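Titin (PDB 5JDD) serves as a giant, largely modular filament protein of the muscle sarcomere, whose I-band immunoglobulin domains, linked in tandem, probably contribute to its passive elasticity. Local coordinates at residues 24-30 against 55-59; 32-38 against 71-77; 206-210 against 231-235. Where two conformers were deposited one is given. Residues are numbered along the deposited sequence.

In the fold
Near the N terminus, contact 1 closes a loop by joining strand 21-27 to strand 57-62 within one sheet of the first immunoglobulin domain. Contact 2 opens at 32-38, before that loop has closed, and ends at 71-77, so the two cross along the chain. It lies in the other sheet, and the two pairings pack together, with His58 against Val34 and Val25 against Trp36. The chain then passes through a second domain before contact 3 closes 206-210 on 231-235 in the third, about 80 Å from contact 1 between centres. Unlike the others, contact 3 runs from sheet to sheet, the kind of packing that joins contacts 1 and 2.

Contact 1 of 3, residues 24-30 against 55-59; sequences EVSVSHD and RKVHK
Residues 24-30 and 55-59 form an antiparallel strand pair at the centre of the four-stranded sheet of the first immunoglobulin domain, the B-E pairing of the Ig sandwich. The axes of strands 24-27 and 57-59, both extended, approach to 4.7 Å at 161°. Val25 and His58 are a hydrogen-bonded pair, with Val25 N to His58 O and His58 N to Val25 O both 2.8 Å; Glu24-Lys59 and Ser26-Val57 are the flanking non-hydrogen-bonded pairs. A third bond, Val27 N to Lys56 O at 2.9 Å, ends the ladder. Arg55 (phi/psi 52/-112) and Lys56 (-87/-3) have the angles of type II' turn corners, and the first segment, leaving the sheet after Val27, returns with Asp30 CA 4.7 Å from Arg55 CA. One water bridges the gap, donating to His29 O (2.8 Å) and Arg55 O (2.7 Å) and lying 2.9 Å from His58 NE2.

Val25 (chi1 p) and His58 (chi1 m) share one face, with Val25 CG1 3.8 Å from His58 CB; Val27 CG2 lies 3.9 Å from His58 NE2 at the ring edge. This face turns inward, where Val25 meets Ala75 and Val27 meets Val77. Glu24, Ser26, Val57 and Lys59 occupy the other face. There Glu24 (chi1 t) lays CD 3.5 Å from Val57 CG1 and OE1 3.1 Å from Lys59 CG, while OE1 and Lys59 NZ, 4.2 Å apart, are too distant for a salt bridge. A buried imidazole suits its place because both nitrogens have polar partners, ND1 bonding Ser53 OG and NE2 meeting the water, so His58 fills space without leaving buried polarity unsatisfied.

Contact 2 of 3, residues 32-38 against 71-77; sequences VPVKWFH and GEYTAVV
Ala75 sets its CB over the six-membered ring of Trp36 (chi1 m, chi2 87°), 3.7 Å from the centroid and 14° off the normal, a CH-pi contact, the small alanine letting the ring lie close. Val77 CG1 meets Val32 CG1 at 3.6 Å and Val77 CG2 meets Val34 CG1 at 3.9 Å. Strands 35-38 and 71-77, antiparallel with axes approaching to 4.6 Å at 157°, are strands C and F of the Ig fold; Tyr73, OH bonded to Asp69 O, makes a tyrosine corner. Hydrogen bonds join Lys35 N to Val76 O (3.1 Å), Val76 N to Lys35 O (2.8 Å), Phe37 N to Thr74 O (2.8 Å) and Thr74 N to Phe37 O (2.9 Å). On the opposite face from Trp36, Phe37 CE1 touches Val76 CG2 at 3.6 Å. Outward, His38 (chi1 t) stacks offset on Tyr73 (centroids 4.1 Å, planes 9°), its ND1 donating to Glu72 O (3.2 Å). A water donates to Glu72 O (2.9 Å) and lies 2.7 Å from Thr74 OG1, which also bonds Lys83.

Contact 3 of 3, residues 206-210 against 231-235; sequences ISYKW and THSLN
Ile206, in the loop leading into strand 209-212, begins the contact: with chi1 p and chi2 near 90° it brings CD1 to 3.7 Å from His232 NE2, an apolar tip against a buried imidazole. Ser207 points away. Tyr208 (chi1 p) turns back toward strand 231-236, and the face of its ring receives His232, Tyr208 CE2 to His232 ND1 being 3.6 Å; the centroids are 4.8 Å apart and the planes inclined at 46°. His232 (chi1 m) spends ND1 on Thr227 OG1, so that nitrogen is satisfied beside these hydrophobic neighbours. Lys209 takes no part, and Trp210 (chi1 m, chi2 83°) then turns inward again. Its six-membered ring lies under Leu234 CB, 3.6 Å from the centroid and 4° off the normal, and its CE3 touches Leu234 CD2 at 3.7 Å. CZ2 reaches His232 O and Ser233 C, each at 3.7 Å. The indole nitrogen still needs an acceptor: NE1 donates to a water at 2.8 Å, which donates to Ser233 O at 2.9 Å.

No direct hydrogen bond joins the segments. Their touching parts run 16° apart, with CA atoms 8.8 Å apart at Tyr208-His232 and 7.8 Å at Trp210-Leu234, a spacing set by side chains. Trp210, also edge-to-face with Phe249, is the core tryptophan of strand C, packed across the sandwich on strand E as is typical of the immunoglobulin fold.

Contact 1 of 3, residues 24-30 against 55-59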
loop_
_atom_site.group_PDB
_atom_site.type_symbol
_atom_site.label_atom_id
_atom_site.label_comp_id
_atom_site.label_asym_id
_atom_site.label_seq_id
_atom_site.Cartn_x
_atom_site.Cartn_y
_atom_site.Cartn_z
ATOM N N GLU A 24 -40.123 0.924 -0.613
ATOM C CA GLU A 24 -41.354 1.276 0.088
ATOM C C GLU A 24 -42.438 1.687 -0.891
ATOM O O GLU A 24 -42.183 2.484 -1.797
ATOM C CB GLU A 24 -41.072 2.437 1.038
ATOM C CG GLU A 24 -42.194 2.764 1.986
ATOM C CD GLU A 24 -41.697 3.533 3.191
ATOM O OE1 GLU A 24 -41.088 2.912 4.087
ATOM O OE2 GLU A 24 -41.898 4.763 3.235
ATOM N N VAL A 25 -43.642 1.150 -0.710
ATOM C CA VAL A 25 -44.805 1.632 -1.456
ATOM C C VAL A 25 -45.885 2.031 -0.460
ATOM O O VAL A 25 -46.077 1.349 0.555
ATOM C CB VAL A 25 -45.315 0.579 -2.480
ATOM C CG1 VAL A 25 -45.699 -0.720 -1.789
ATOM C CG2 VAL A 25 -46.480 1.118 -3.308
ATOM N N SER A 26 -46.550 3.159 -0.700
ATOM C CA SER A 26 -47.666 3.545 0.155
ATOM C C SER A 26 -48.939 3.643 -0.657
ATOM O O SER A 26 -48.923 4.014 -1.844
ATOM C CB SER A 26 -47.388 4.848 0.908
ATOM O OG SER A 26 -47.763 5.980 0.143
ATOM N N VAL A 27 -50.047 3.303 -0.014
ATOM C CA VAL A 27 -51.330 3.257 -0.695
ATOM C C VAL A 27 -52.370 4.105 0.026
ATOM O O VAL A 27 -52.089 4.690 1.079
ATOM C CB VAL A 27 -51.824 1.791 -0.865
ATOM C CG1 VAL A 27 -50.871 1.027 -1.757
ATOM C CG2 VAL A 27 -51.938 1.076 0.490
ATOM N N SER A 28 -53.569 4.170 -0.538
ATOM C CA SER A 28 -54.598 5.067 -0.027
ATOM C C SER A 28 -55.399 4.473 1.123
ATOM O O SER A 28 -56.079 5.206 1.850
ATOM C CB SER A 28 -55.551 5.448 -1.153
ATOM O OG SER A 28 -56.066 4.290 -1.786
ATOM N N HIS A 29 -55.347 3.150 1.269
ATOM C CA HIS A 29 -56.182 2.454 2.238
ATOM C C HIS A 29 -55.370 1.588 3.182
ATOM O O HIS A 29 -54.296 1.111 2.828
ATOM C CB HIS A 29 -57.201 1.558 1.524
ATOM C CG HIS A 29 -58.292 2.310 0.832
ATOM N ND1 HIS A 29 -58.062 3.119 -0.261
ATOM C CD2 HIS A 29 -59.623 2.371 1.074
ATOM C CE1 HIS A 29 -59.206 3.652 -0.657
ATOM N NE2 HIS A 29 -60.167 3.213 0.137
ATOM N N ASP A 30 -55.897 1.396 4.386
ATOM C CA ASP A 30 -55.327 0.475 5.361
ATOM C C ASP A 30 -55.602 -0.971 4.941
ATOM O O ASP A 30 -56.559 -1.242 4.208
ATOM C CB ASP A 30 -55.963 0.741 6.728
ATOM C CG ASP A 30 -55.192 0.113 7.871
ATOM O OD1 ASP A 30 -54.275 -0.693 7.610
ATOM O OD2 ASP A 30 -55.514 0.423 9.039
ATOM N N ARG A 55 -50.212 -0.272 8.314
ATOM C CA ARG A 55 -51.320 0.524 7.790
ATOM C C ARG A 55 -51.179 0.741 6.285
ATOM O O ARG A 55 -51.264 -0.224 5.524
ATOM C CB ARG A 55 -51.492 1.827 8.578
ATOM C CG ARG A 55 -52.186 1.594 9.930
ATOM C CD ARG A 55 -52.147 2.824 10.828
ATOM N NE ARG A 55 -50.777 3.177 11.180
ATOM C CZ ARG A 55 -50.418 4.303 11.794
ATOM N NH1 ARG A 55 -51.330 5.206 12.129
ATOM N NH2 ARG A 55 -49.138 4.533 12.058
ATOM N N LYS A 56 -50.924 1.975 5.858
ATOM C CA LYS A 56 -50.867 2.274 4.427
ATOM C C LYS A 56 -49.494 2.055 3.796
ATOM O O LYS A 56 -49.342 2.225 2.584
ATOM C CB LYS A 56 -51.304 3.717 4.165
ATOM C CG LYS A 56 -52.752 3.981 4.534
ATOM C CD LYS A 56 -53.129 5.441 4.294
ATOM C CE LYS A 56 -54.550 5.702 4.739
ATOM N NZ LYS A 56 -54.920 7.118 4.514
ATOM N N VAL A 57 -48.499 1.677 4.601
ATOM C CA VAL A 57 -47.113 1.650 4.139
ATOM C C VAL A 57 -46.568 0.234 4.101
ATOM O O VAL A 57 -46.662 -0.508 5.083
ATOM C CB VAL A 57 -46.211 2.506 5.043
ATOM C CG1 VAL A 57 -44.777 2.509 4.525
ATOM C CG2 VAL A 57 -46.742 3.930 5.118
ATOM N N HIS A 58 -45.987 -0.133 2.964
ATOM C CA HIS A 58 -45.485 -1.482 2.756
ATOM C C HIS A 58 -44.022 -1.430 2.365
ATOM O O HIS A 58 -43.646 -0.767 1.387
ATOM C CB HIS A 58 -46.316 -2.178 1.684
ATOM C CG HIS A 58 -47.775 -2.164 1.986
ATOM N ND1 HIS A 58 -48.368 -3.089 2.819
ATOM C CD2 HIS A 58 -48.751 -1.301 1.621
ATOM C CE1 HIS A 58 -49.654 -2.813 2.929
ATOM N NE2 HIS A 58 -49.914 -1.733 2.212
ATOM N N LYS A 59 -43.199 -2.111 3.152
ATOM C CA LYS A 59 -41.761 -2.128 2.923
ATOM C C LYS A 59 -41.231 -3.523 2.638
ATOM O O LYS A 59 -41.697 -4.513 3.208
ATOM C CB LYS A 59 -41.026 -1.532 4.128
ATOM C CG LYS A 59 -41.522 -0.158 4.510
ATOM C CD LYS A 59 -41.058 0.252 5.896
ATOM C CE LYS A 59 -39.550 0.328 5.967
ATOM N NZ LYS A 59 -39.088 0.998 7.216
HETATM O O HOH W 1 -52.480 -0.948 3.221
#

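Contact 2 of 3, residues 32-38 against 71-77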
loop_
_atom_site.group_PDB
_atom_site.type_symbol
_atom_site.label_atom_id
_atom_site.label_comp_id
_atom_site.label_asym_id
_atom_site.label_seq_id
_atom_site.Cartn_x
_atom_site.Cartn_y
_atom_site.Cartn_z
ATOM N N VAL A 32 -54.428 -3.215 2.845
ATOM C CA VAL A 32 -54.374 -3.687 1.464
ATOM C C VAL A 32 -53.241 -4.701 1.351
ATOM O O VAL A 32 -52.120 -4.421 1.768
ATOM C CB VAL A 32 -54.076 -2.523 0.505
ATOM C CG1 VAL A 32 -53.922 -3.024 -0.915
ATOM C CG2 VAL A 32 -55.176 -1.476 0.592
ATOM N N PRO A 33 -53.521 -5.895 0.805
ATOM C CA PRO A 33 -52.423 -6.863 0.695
ATOM C C PRO A 33 -51.484 -6.513 -0.456
ATOM O O PRO A 33 -51.926 -5.971 -1.473
ATOM C CB PRO A 33 -53.142 -8.189 0.435
ATOM C CG PRO A 33 -54.446 -7.792 -0.210
ATOM C CD PRO A 33 -54.818 -6.454 0.384
ATOM N N VAL A 34 -50.197 -6.803 -0.279
ATOM C CA VAL A 34 -49.199 -6.513 -1.304
ATOM C C VAL A 34 -48.343 -7.731 -1.577
ATOM O O VAL A 34 -48.255 -8.647 -0.754
ATOM C CB VAL A 34 -48.261 -5.363 -0.892
ATOM C CG1 VAL A 34 -49.045 -4.087 -0.679
ATOM C CG2 VAL A 34 -47.473 -5.731 0.363
ATOM N N LYS A 35 -47.743 -7.762 -2.761
ATOM C CA LYS A 35 -46.739 -8.762 -3.099
ATOM C C LYS A 35 -45.525 -8.064 -3.684
ATOM O O LYS A 35 -45.653 -7.018 -4.317
ATOM C CB LYS A 35 -47.281 -9.758 -4.126
ATOM C CG LYS A 35 -48.318 -10.720 -3.572
ATOM C CD LYS A 35 -48.816 -11.665 -4.656
ATOM C CE LYS A 35 -49.774 -12.693 -4.082
ATOM N NZ LYS A 35 -50.305 -13.628 -5.117
ATOM N N TRP A 36 -44.349 -8.648 -3.480
ATOM C CA TRP A 36 -43.130 -8.152 -4.106
ATOM C C TRP A 36 -42.517 -9.231 -4.986
ATOM O O TRP A 36 -42.566 -10.422 -4.642
ATOM C CB TRP A 36 -42.109 -7.743 -3.048
ATOM C CG TRP A 36 -42.511 -6.575 -2.216
ATOM C CD1 TRP A 36 -43.260 -6.602 -1.076
ATOM C CD2 TRP A 36 -42.185 -5.199 -2.453
ATOM N NE1 TRP A 36 -43.406 -5.328 -0.580
ATOM C CE2 TRP A 36 -42.756 -4.450 -1.407
ATOM C CE3 TRP A 36 -41.449 -4.534 -3.444
ATOM C CZ2 TRP A 36 -42.621 -3.059 -1.322
ATOM C CZ3 TRP A 36 -41.309 -3.154 -3.357
ATOM C CH2 TRP A 36 -41.899 -2.431 -2.302
ATOM N N PHE A 37 -41.944 -8.811 -6.117
ATOM C CA PHE A 37 -41.306 -9.727 -7.071
ATOM C C PHE A 37 -39.896 -9.299 -7.458
ATOM O O PHE A 37 -39.607 -8.106 -7.563
ATOM C CB PHE A 37 -42.144 -9.821 -8.346
ATOM C CG PHE A 37 -43.485 -10.476 -8.153
ATOM C CD1 PHE A 37 -44.566 -9.756 -7.666
ATOM C CD2 PHE A 37 -43.663 -11.814 -8.476
ATOM C CE1 PHE A 37 -45.805 -10.365 -7.492
ATOM C CE2 PHE A 37 -44.900 -12.431 -8.307
ATOM C CZ PHE A 37 -45.965 -11.707 -7.814
ATOM N N HIS A 38 -39.023 -10.281 -7.682
ATOM C CA HIS A 38 -37.682 -10.034 -8.205
ATOM C C HIS A 38 -37.372 -11.209 -9.115
ATOM O O HIS A 38 -37.619 -12.355 -8.743
ATOM C CB HIS A 38 -36.687 -9.946 -7.048
ATOM C CG HIS A 38 -35.253 -9.794 -7.462
ATOM N ND1 HIS A 38 -34.772 -8.683 -8.123
ATOM C CD2 HIS A 38 -34.183 -10.597 -7.252
ATOM C CE1 HIS A 38 -33.470 -8.818 -8.321
ATOM N NE2 HIS A 38 -33.091 -9.974 -7.806
ATOM N N GLY A 71 -30.917 -5.505 -9.309
ATOM C CA GLY A 71 -31.923 -5.628 -10.346
ATOM C C GLY A 71 -33.241 -4.990 -9.974
ATOM O O GLY A 71 -33.330 -4.193 -9.042
ATOM N N GLU A 72 -34.283 -5.348 -10.712
ATOM C CA GLU A 72 -35.566 -4.670 -10.595
ATOM C C GLU A 72 -36.515 -5.399 -9.652
ATOM O O GLU A 72 -36.684 -6.622 -9.734
ATOM C CB GLU A 72 -36.201 -4.535 -11.977
ATOM C CG GLU A 72 -37.410 -3.612 -12.047
ATOM C CD GLU A 72 -37.738 -3.232 -13.479
ATOM O OE1 GLU A 72 -38.080 -4.142 -14.271
ATOM O OE2 GLU A 72 -37.634 -2.031 -13.814
ATOM N N TYR A 73 -37.117 -4.636 -8.748
ATOM C CA TYR A 73 -38.095 -5.151 -7.806
ATOM C C TYR A 73 -39.446 -4.544 -8.135
ATOM O O TYR A 73 -39.529 -3.363 -8.474
ATOM C CB TYR A 73 -37.665 -4.804 -6.376
ATOM C CG TYR A 73 -36.465 -5.605 -5.938
ATOM C CD1 TYR A 73 -35.180 -5.265 -6.354
ATOM C CD2 TYR A 73 -36.621 -6.721 -5.138
ATOM C CE1 TYR A 73 -34.087 -6.021 -5.972
ATOM C CE2 TYR A 73 -35.539 -7.480 -4.743
ATOM C CZ TYR A 73 -34.268 -7.125 -5.162
ATOM O OH TYR A 73 -33.181 -7.884 -4.784
ATOM N N THR A 74 -40.500 -5.355 -8.057
ATOM C CA THR A 74 -41.848 -4.915 -8.370
ATOM C C THR A 74 -42.761 -5.091 -7.161
ATOM O O THR A 74 -42.788 -6.161 -6.540
ATOM C CB THR A 74 -42.431 -5.719 -9.546
ATOM O OG1 THR A 74 -41.545 -5.626 -10.666
ATOM C CG2 THR A 74 -43.813 -5.199 -9.943
ATOM N N ALA A 75 -43.497 -4.034 -6.821
ATOM C CA ALA A 75 -44.580 -4.134 -5.850
ATOM C C ALA A 75 -45.894 -4.253 -6.606
ATOM O O ALA A 75 -46.154 -3.483 -7.529
ATOM C CB ALA A 75 -44.608 -2.925 -4.944
ATOM N N VAL A 76 -46.711 -5.223 -6.214
ATOM C CA VAL A 76 -48.019 -5.426 -6.820
ATOM C C VAL A 76 -49.112 -5.175 -5.797
ATOM O O VAL A 76 -49.112 -5.780 -4.724
ATOM C CB VAL A 76 -48.179 -6.847 -7.377
ATOM C CG1 VAL A 76 -49.549 -7.015 -8.019
ATOM C CG2 VAL A 76 -47.088 -7.149 -8.386
ATOM N N VAL A 77 -50.027 -4.270 -6.140
ATOM C CA VAL A 77 -51.152 -3.906 -5.291
ATOM C C VAL A 77 -52.411 -4.024 -6.142
ATOM O O VAL A 77 -52.675 -3.163 -6.983
ATOM C CB VAL A 77 -51.018 -2.452 -4.798
ATOM C CG1 VAL A 77 -52.166 -2.096 -3.872
ATOM C CG2 VAL A 77 -49.673 -2.236 -4.105
HETATM O O HOH W 2 -39.297 -7.143 -10.803
#

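Contact 3 of 3, residues 206-210 against 231-235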
loop_
_atom_site.group_PDB
_atom_site.type_symbol
_atom_site.label_atom_id
_atom_site.label_comp_id
_atom_site.label_asym_id
_atom_site.label_seq_id
_atom_site.Cartn_x
_atom_site.Cartn_y
_atom_site.Cartn_z
ATOM N N ILE A 206 22.155 6.164 -1.442
ATOM C CA ILE A 206 22.317 4.917 -0.715
ATOM C C ILE A 206 22.895 5.158 0.677
ATOM O O ILE A 206 23.477 6.212 0.945
ATOM C CB ILE A 206 23.134 3.901 -1.532
ATOM C CG1 ILE A 206 24.440 4.520 -2.021
ATOM C CG2 ILE A 206 22.330 3.475 -2.749
ATOM C CD1 ILE A 206 25.593 4.378 -1.069
ATOM N N SER A 207 22.690 4.198 1.568
ATOM C CA SER A 207 23.266 4.264 2.901
ATOM C C SER A 207 24.599 3.534 2.914
ATOM O O SER A 207 24.804 2.560 2.177
ATOM C CB SER A 207 22.322 3.656 3.935
ATOM O OG SER A 207 21.141 4.432 4.043
ATOM N N TYR A 208 25.506 3.996 3.757
ATOM C CA TYR A 208 26.844 3.430 3.791
ATOM C C TYR A 208 27.462 3.569 5.172
ATOM O O TYR A 208 26.955 4.294 6.032
ATOM C CB TYR A 208 27.741 4.158 2.781
ATOM C CG TYR A 208 28.018 5.597 3.176
ATOM C CD1 TYR A 208 29.118 5.916 3.961
ATOM C CD2 TYR A 208 27.165 6.632 2.784
ATOM C CE1 TYR A 208 29.369 7.218 4.345
ATOM C CE2 TYR A 208 27.419 7.949 3.160
ATOM C CZ TYR A 208 28.526 8.228 3.939
ATOM O OH TYR A 208 28.826 9.515 4.349
ATOM N N LYS A 209 28.590 2.891 5.358
ATOM C CA LYS A 209 29.443 3.131 6.517
ATOM C C LYS A 209 30.891 2.869 6.136
ATOM O O LYS A 209 31.189 2.264 5.097
ATOM C CB LYS A 209 29.043 2.252 7.700
ATOM C CG LYS A 209 29.249 0.786 7.451
ATOM C CD LYS A 209 28.561 -0.053 8.523
ATOM C CE LYS A 209 28.646 -1.530 8.162
ATOM N NZ LYS A 209 27.930 -2.387 9.152
ATOM N N TRP A 210 31.793 3.347 6.974
ATOM C CA TRP A 210 33.212 3.088 6.799
ATOM C C TRP A 210 33.736 2.332 7.996
ATOM O O TRP A 210 33.318 2.593 9.135
ATOM C CB TRP A 210 33.977 4.403 6.693
ATOM C CG TRP A 210 33.694 5.209 5.451
ATOM C CD1 TRP A 210 32.645 6.069 5.245
ATOM C CD2 TRP A 210 34.490 5.255 4.259
ATOM N NE1 TRP A 210 32.740 6.637 3.990
ATOM C CE2 TRP A 210 33.869 6.161 3.373
ATOM C CE3 TRP A 210 35.674 4.621 3.857
ATOM C CZ2 TRP A 210 34.387 6.443 2.099
ATOM C CZ3 TRP A 210 36.191 4.907 2.588
ATOM C CH2 TRP A 210 35.549 5.815 1.732
ATOM N N THR A 231 29.916 10.028 -5.318
ATOM C CA THR A 231 31.189 9.760 -4.667
ATOM C C THR A 231 31.102 9.977 -3.153
ATOM O O THR A 231 30.524 10.961 -2.688
ATOM C CB THR A 231 32.311 10.626 -5.273
ATOM O OG1 THR A 231 32.422 10.331 -6.671
ATOM C CG2 THR A 231 33.645 10.351 -4.593
ATOM N N HIS A 232 31.665 9.041 -2.400
ATOM C CA HIS A 232 31.684 9.113 -0.950
ATOM C C HIS A 232 33.135 9.143 -0.515
ATOM O O HIS A 232 33.963 8.379 -1.022
ATOM C CB HIS A 232 30.965 7.902 -0.357
ATOM C CG HIS A 232 29.556 7.760 -0.839
ATOM N ND1 HIS A 232 28.506 8.445 -0.267
ATOM C CD2 HIS A 232 29.031 7.066 -1.879
ATOM C CE1 HIS A 232 27.389 8.152 -0.912
ATOM N NE2 HIS A 232 27.683 7.322 -1.899
ATOM N N SER A 233 33.447 10.044 0.405
ATOM C CA SER A 233 34.830 10.252 0.824
ATOM C C SER A 233 35.009 10.085 2.325
ATOM O O SER A 233 34.085 10.318 3.106
ATOM C CB SER A 233 35.322 11.640 0.399
ATOM O OG SER A 233 34.544 12.660 0.995
ATOM N N LEU A 234 36.210 9.684 2.716
ATOM C CA LEU A 234 36.602 9.625 4.117
ATOM C C LEU A 234 37.876 10.447 4.230
ATOM O O LEU A 234 38.917 10.086 3.672
ATOM C CB LEU A 234 36.843 8.178 4.569
ATOM C CG LEU A 234 37.578 7.994 5.903
ATOM C CD1 LEU A 234 36.788 8.574 7.049
ATOM C CD2 LEU A 234 37.871 6.517 6.141
ATOM N N ASN A 235 37.779 11.577 4.915
ATOM C CA ASN A 235 38.881 12.511 5.016
ATOM C C ASN A 235 39.444 12.438 6.419
ATOM O O ASN A 235 38.729 12.697 7.385
ATOM C CB ASN A 235 38.391 13.924 4.701
ATOM C CG ASN A 235 39.504 14.956 4.778
ATOM O OD1 ASN A 235 39.624 15.686 5.763
ATOM N ND2 ASN A 235 40.324 15.015 3.739
HETATM O O HOH W 3 31.534 8.981 2.944
#